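Local coordinates for phenylacetic acid degradation-related protein (Silicibacter sp., PDB 2QWZ) that is a putative thioesterase that probably hydrolyses acyl thioesters, perhaps in phenylacetic acid degradation, at residues A98-R109 with A144-S154. Residues are numbered along the deposited sequence; the frame is centred on the assembly and turned at random.
Sequences AVTTNASLDFMR and APVARSTMTYS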
loop_
_atom_site.group_PDB
_atom_site.type_symbol
_atom_site.label_atom_id
_atom_site.label_comp_id
_atom_site.label_asym_id
_atom_site.label_seq_id
_atom_site.Cartn_x
_atom_site.Cartn_y
_atom_site.Cartn_z
ATOM N N ALA A 98 -12.680 8.157 14.647
ATOM C CA ALA A 98 -11.885 7.365 13.697
ATOM C C ALA A 98 -10.484 7.971 13.490
ATOM O O ALA A 98 -10.357 9.129 13.099
ATOM C CB ALA A 98 -12.614 7.230 12.344
ATOM N N VAL A 99 -9.448 7.165 13.727
ATOM C CA VAL A 99 -8.056 7.577 13.577
ATOM C C VAL A 99 -7.440 6.907 12.350
ATOM O O VAL A 99 -7.488 5.705 12.218
ATOM C CB VAL A 99 -7.263 7.194 14.839
ATOM C CG1 VAL A 99 -5.888 7.798 14.835
ATOM C CG2 VAL A 99 -8.037 7.646 16.097
ATOM N N THR A 100 -6.883 7.676 11.431
ATOM C CA THR A 100 -6.246 7.093 10.226
ATOM C C THR A 100 -5.042 6.225 10.620
ATOM O O THR A 100 -4.162 6.669 11.359
ATOM C CB THR A 100 -5.764 8.189 9.306
ATOM O OG1 THR A 100 -6.702 9.248 9.328
ATOM C CG2 THR A 100 -5.640 7.683 7.849
ATOM N N THR A 101 -5.024 4.975 10.192
ATOM C CA THR A 101 -3.893 4.072 10.441
ATOM C C THR A 101 -3.104 3.761 9.179
ATOM O O THR A 101 -1.890 3.502 9.244
ATOM C CB THR A 101 -4.368 2.749 10.984
ATOM O OG1 THR A 101 -5.219 2.144 10.011
ATOM C CG2 THR A 101 -5.142 2.936 12.357
ATOM N N ASN A 102 -3.785 3.733 8.038
ATOM C CA ASN A 102 -3.077 3.498 6.781
ATOM C C ASN A 102 -3.693 4.240 5.660
ATOM O O ASN A 102 -4.910 4.438 5.637
ATOM C CB ASN A 102 -3.028 2.006 6.427
ATOM C CG ASN A 102 -2.452 1.759 5.019
ATOM O OD1 ASN A 102 -3.166 1.287 4.148
ATOM N ND2 ASN A 102 -1.157 2.072 4.810
ATOM N N ALA A 103 -2.841 4.645 4.709
ATOM C CA ALA A 103 -3.263 5.277 3.461
ATOM C C ALA A 103 -2.389 4.806 2.315
ATOM O O ALA A 103 -1.157 4.768 2.432
ATOM C CB ALA A 103 -3.098 6.802 3.556
ATOM N N SER A 104 -3.007 4.483 1.186
ATOM C CA SER A 104 -2.251 4.197 0.009
ATOM C C SER A 104 -2.847 4.980 -1.135
ATOM O O SER A 104 -4.063 5.278 -1.163
ATOM C CB SER A 104 -2.202 2.698 -0.269
ATOM O OG SER A 104 -3.425 2.239 -0.785
ATOM N N LEU A 105 -1.993 5.380 -2.048
ATOM C CA LEU A 105 -2.396 6.226 -3.152
ATOM C C LEU A 105 -1.613 5.850 -4.379
ATOM O O LEU A 105 -0.401 5.692 -4.290
ATOM C CB LEU A 105 -2.102 7.699 -2.847
ATOM C CG LEU A 105 -2.967 8.489 -1.850
ATOM C CD1 LEU A 105 -2.317 8.550 -0.475
ATOM C CD2 LEU A 105 -3.215 9.891 -2.408
ATOM N N ASP A 106 -2.310 5.697 -5.505
ATOM C CA ASP A 106 -1.691 5.525 -6.807
ATOM C C ASP A 106 -1.981 6.746 -7.682
ATOM O O ASP A 106 -3.119 7.134 -7.859
ATOM C CB ASP A 106 -2.207 4.218 -7.438
ATOM C CG ASP A 106 -1.907 3.027 -6.575
ATOM O OD1 ASP A 106 -0.745 2.537 -6.586
ATOM O OD2 ASP A 106 -2.814 2.605 -5.828
ATOM N N PHE A 107 -0.942 7.351 -8.227
ATOM C CA PHE A 107 -1.086 8.535 -9.053
ATOM C C PHE A 107 -0.982 8.111 -10.523
ATOM O O PHE A 107 0.060 7.637 -10.960
ATOM C CB PHE A 107 -0.016 9.578 -8.665
ATOM C CG PHE A 107 -0.052 9.984 -7.181
ATOM C CD1 PHE A 107 -0.947 10.922 -6.727
ATOM C CD2 PHE A 107 0.852 9.462 -6.275
ATOM C CE1 PHE A 107 -0.982 11.297 -5.391
ATOM C CE2 PHE A 107 0.813 9.827 -4.934
ATOM C CZ PHE A 107 -0.098 10.757 -4.505
HETATM N N MSE A 108 -2.054 8.286 -11.280
HETATM C CA MSE A 108 -2.135 7.740 -12.636
HETATM C C MSE A 108 -2.049 8.787 -13.729
HETATM O O MSE A 108 -1.482 8.545 -14.788
HETATM C CB MSE A 108 -3.426 6.938 -12.750
HETATM C CG MSE A 108 -3.458 5.794 -11.741
HETATM SE SE MSE A 108 -5.033 4.688 -11.679
HETATM C CE MSE A 108 -6.356 6.065 -11.334
ATOM N N ARG A 109 -2.663 9.941 -13.515
ATOM C CA ARG A 109 -2.615 11.005 -14.496
ATOM C C ARG A 109 -2.440 12.340 -13.812
ATOM O O ARG A 109 -2.806 12.505 -12.653
ATOM C CB ARG A 109 -3.864 10.985 -15.397
ATOM C CG ARG A 109 -3.805 9.918 -16.474
ATOM C CD ARG A 109 -5.179 9.415 -16.888
ATOM N NE ARG A 109 -5.698 8.460 -15.902
ATOM C CZ ARG A 109 -6.032 7.186 -16.134
ATOM N NH1 ARG A 109 -5.923 6.633 -17.334
ATOM N NH2 ARG A 109 -6.496 6.450 -15.136
ATOM N N ALA A 144 -11.124 9.969 -17.208
ATOM C CA ALA A 144 -10.019 9.128 -16.736
ATOM C C ALA A 144 -9.586 9.582 -15.346
ATOM O O ALA A 144 -9.221 10.747 -15.170
ATOM C CB ALA A 144 -8.844 9.209 -17.716
ATOM N N PRO A 145 -9.635 8.681 -14.348
ATOM C CA PRO A 145 -9.260 9.146 -13.007
ATOM C C PRO A 145 -7.797 9.563 -12.898
ATOM O O PRO A 145 -6.899 8.888 -13.410
ATOM C CB PRO A 145 -9.559 7.940 -12.089
ATOM C CG PRO A 145 -9.667 6.756 -12.968
ATOM C CD PRO A 145 -10.020 7.252 -14.357
ATOM N N VAL A 146 -7.547 10.654 -12.197
ATOM C CA VAL A 146 -6.167 11.078 -12.022
ATOM C C VAL A 146 -5.431 10.241 -10.976
ATOM O O VAL A 146 -4.207 10.116 -11.028
ATOM C CB VAL A 146 -6.068 12.572 -11.707
ATOM C CG1 VAL A 146 -6.755 13.323 -12.807
ATOM C CG2 VAL A 146 -6.649 12.891 -10.351
ATOM N N ALA A 147 -6.172 9.641 -10.063
ATOM C CA ALA A 147 -5.569 8.961 -8.911
ATOM C C ALA A 147 -6.539 7.988 -8.293
ATOM O O ALA A 147 -7.705 8.074 -8.561
ATOM C CB ALA A 147 -5.111 9.975 -7.846
ATOM N N ARG A 148 -6.040 7.037 -7.488
ATOM C CA ARG A 148 -6.891 6.130 -6.710
ATOM C C ARG A 148 -6.272 5.859 -5.367
ATOM O O ARG A 148 -5.087 5.974 -5.212
ATOM C CB ARG A 148 -7.271 4.833 -7.464
ATOM C CG ARG A 148 -6.323 3.664 -7.599
ATOM C CD ARG A 148 -6.780 2.392 -6.770
ATOM N NE ARG A 148 -5.848 2.344 -5.671
ATOM C CZ ARG A 148 -6.127 2.095 -4.405
ATOM N NH1 ARG A 148 -7.332 1.733 -4.022
ATOM N NH2 ARG A 148 -5.133 2.183 -3.543
ATOM N N SER A 149 -7.093 5.586 -4.376
ATOM C CA SER A 149 -6.604 5.472 -2.996
ATOM C C SER A 149 -7.433 4.546 -2.164
ATOM O O SER A 149 -8.575 4.333 -2.483
ATOM C CB SER A 149 -6.606 6.856 -2.319
ATOM O OG SER A 149 -6.112 6.807 -1.012
ATOM N N THR A 150 -6.820 4.005 -1.095
ATOM C CA THR A 150 -7.458 3.191 -0.107
ATOM C C THR A 150 -7.089 3.819 1.219
ATOM O O THR A 150 -5.927 4.179 1.443
ATOM C CB THR A 150 -6.938 1.734 -0.100
ATOM O OG1 THR A 150 -7.043 1.180 -1.425
ATOM C CG2 THR A 150 -7.744 0.887 0.813
HETATM N N MSE A 151 -8.082 4.034 2.045
HETATM C CA MSE A 151 -7.848 4.590 3.359
HETATM C C MSE A 151 -8.431 3.647 4.313
HETATM O O MSE A 151 -9.539 3.170 4.067
HETATM C CB MSE A 151 -8.574 5.917 3.545
HETATM C CG MSE A 151 -8.103 7.067 2.660
HETATM SE SE MSE A 151 -6.399 7.833 2.992
HETATM C CE MSE A 151 -6.431 7.738 5.007
ATOM N N THR A 152 -7.719 3.452 5.435
ATOM C CA THR A 152 -8.126 2.621 6.556
ATOM C C THR A 152 -8.003 3.423 7.867
ATOM O O THR A 152 -7.030 4.166 8.054
ATOM C CB THR A 152 -7.183 1.391 6.659
ATOM O OG1 THR A 152 -7.146 0.694 5.409
ATOM C CG2 THR A 152 -7.607 0.455 7.679
ATOM N N TYR A 153 -8.968 3.212 8.775
ATOM C CA TYR A 153 -9.116 3.952 10.012
ATOM C C TYR A 153 -9.301 3.006 11.174
ATOM O O TYR A 153 -10.014 2.019 11.068
ATOM C CB TYR A 153 -10.353 4.891 9.961
ATOM C CG TYR A 153 -10.242 5.856 8.840
ATOM C CD1 TYR A 153 -10.635 5.505 7.570
ATOM C CD2 TYR A 153 -9.711 7.118 9.040
ATOM C CE1 TYR A 153 -10.472 6.375 6.520
ATOM C CE2 TYR A 153 -9.598 8.011 8.002
ATOM C CZ TYR A 153 -9.944 7.625 6.752
ATOM O OH TYR A 153 -9.776 8.506 5.731
ATOM N N SER A 154 -8.665 3.325 12.283
ATOM C CA SER A 154 -8.902 2.630 13.525
ATOM C C SER A 154 -10.082 3.281 14.207
ATOM O O SER A 154 -10.134 4.496 14.309
ATOM C CB SER A 154 -7.671 2.697 14.424
ATOM O OG SER A 154 -8.052 2.646 15.784
HETATM O O HOH W 1 -5.560 1.506 3.499
HETATM O O HOH W 2 -2.279 0.930 -3.597
#
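D106 and R148 form a hydrogen-bonded antiparallel pair whose side chains run alongside each other on one face of the sheet. R148 NE donates to D106 OD2 at 3.0 Å in a salt bridge, nearly straight (163°), on the anti side of that oxygen; NH2 reaches the same oxygen at 3.3 Å, the flat groups turned 50° apart. R148 CG stands between its backbone N and carbonyl carbon (chi1 79°), and further bends carry the guanidinium toward T150, leaning to the neighbouring strand, while NH1 meets T150 OG1 at 2.7 Å. With an alanine here, the buried carboxylate of D106 would probably lose its charged mate and T150 OG1 this donor. On the helix side, S149 OG grips S104 O at 2.6 Å, a carbonyl already holding T150 N. T101 N and N102 N converge on T152 O from the same face of its plane, a classic beta bulge: paired strands can absorb an extra residue by sharing one carbonyl. At the other end, NE and NH2 of R109 clasp P145 O, NH2 also bonding L124 O of a neighbouring subunit. Helix 73-92 against this antiparallel sheet, which continues into another subunit beyond strand 99-107, is consistent with the hot-dog fold of the thioesterase superfamily.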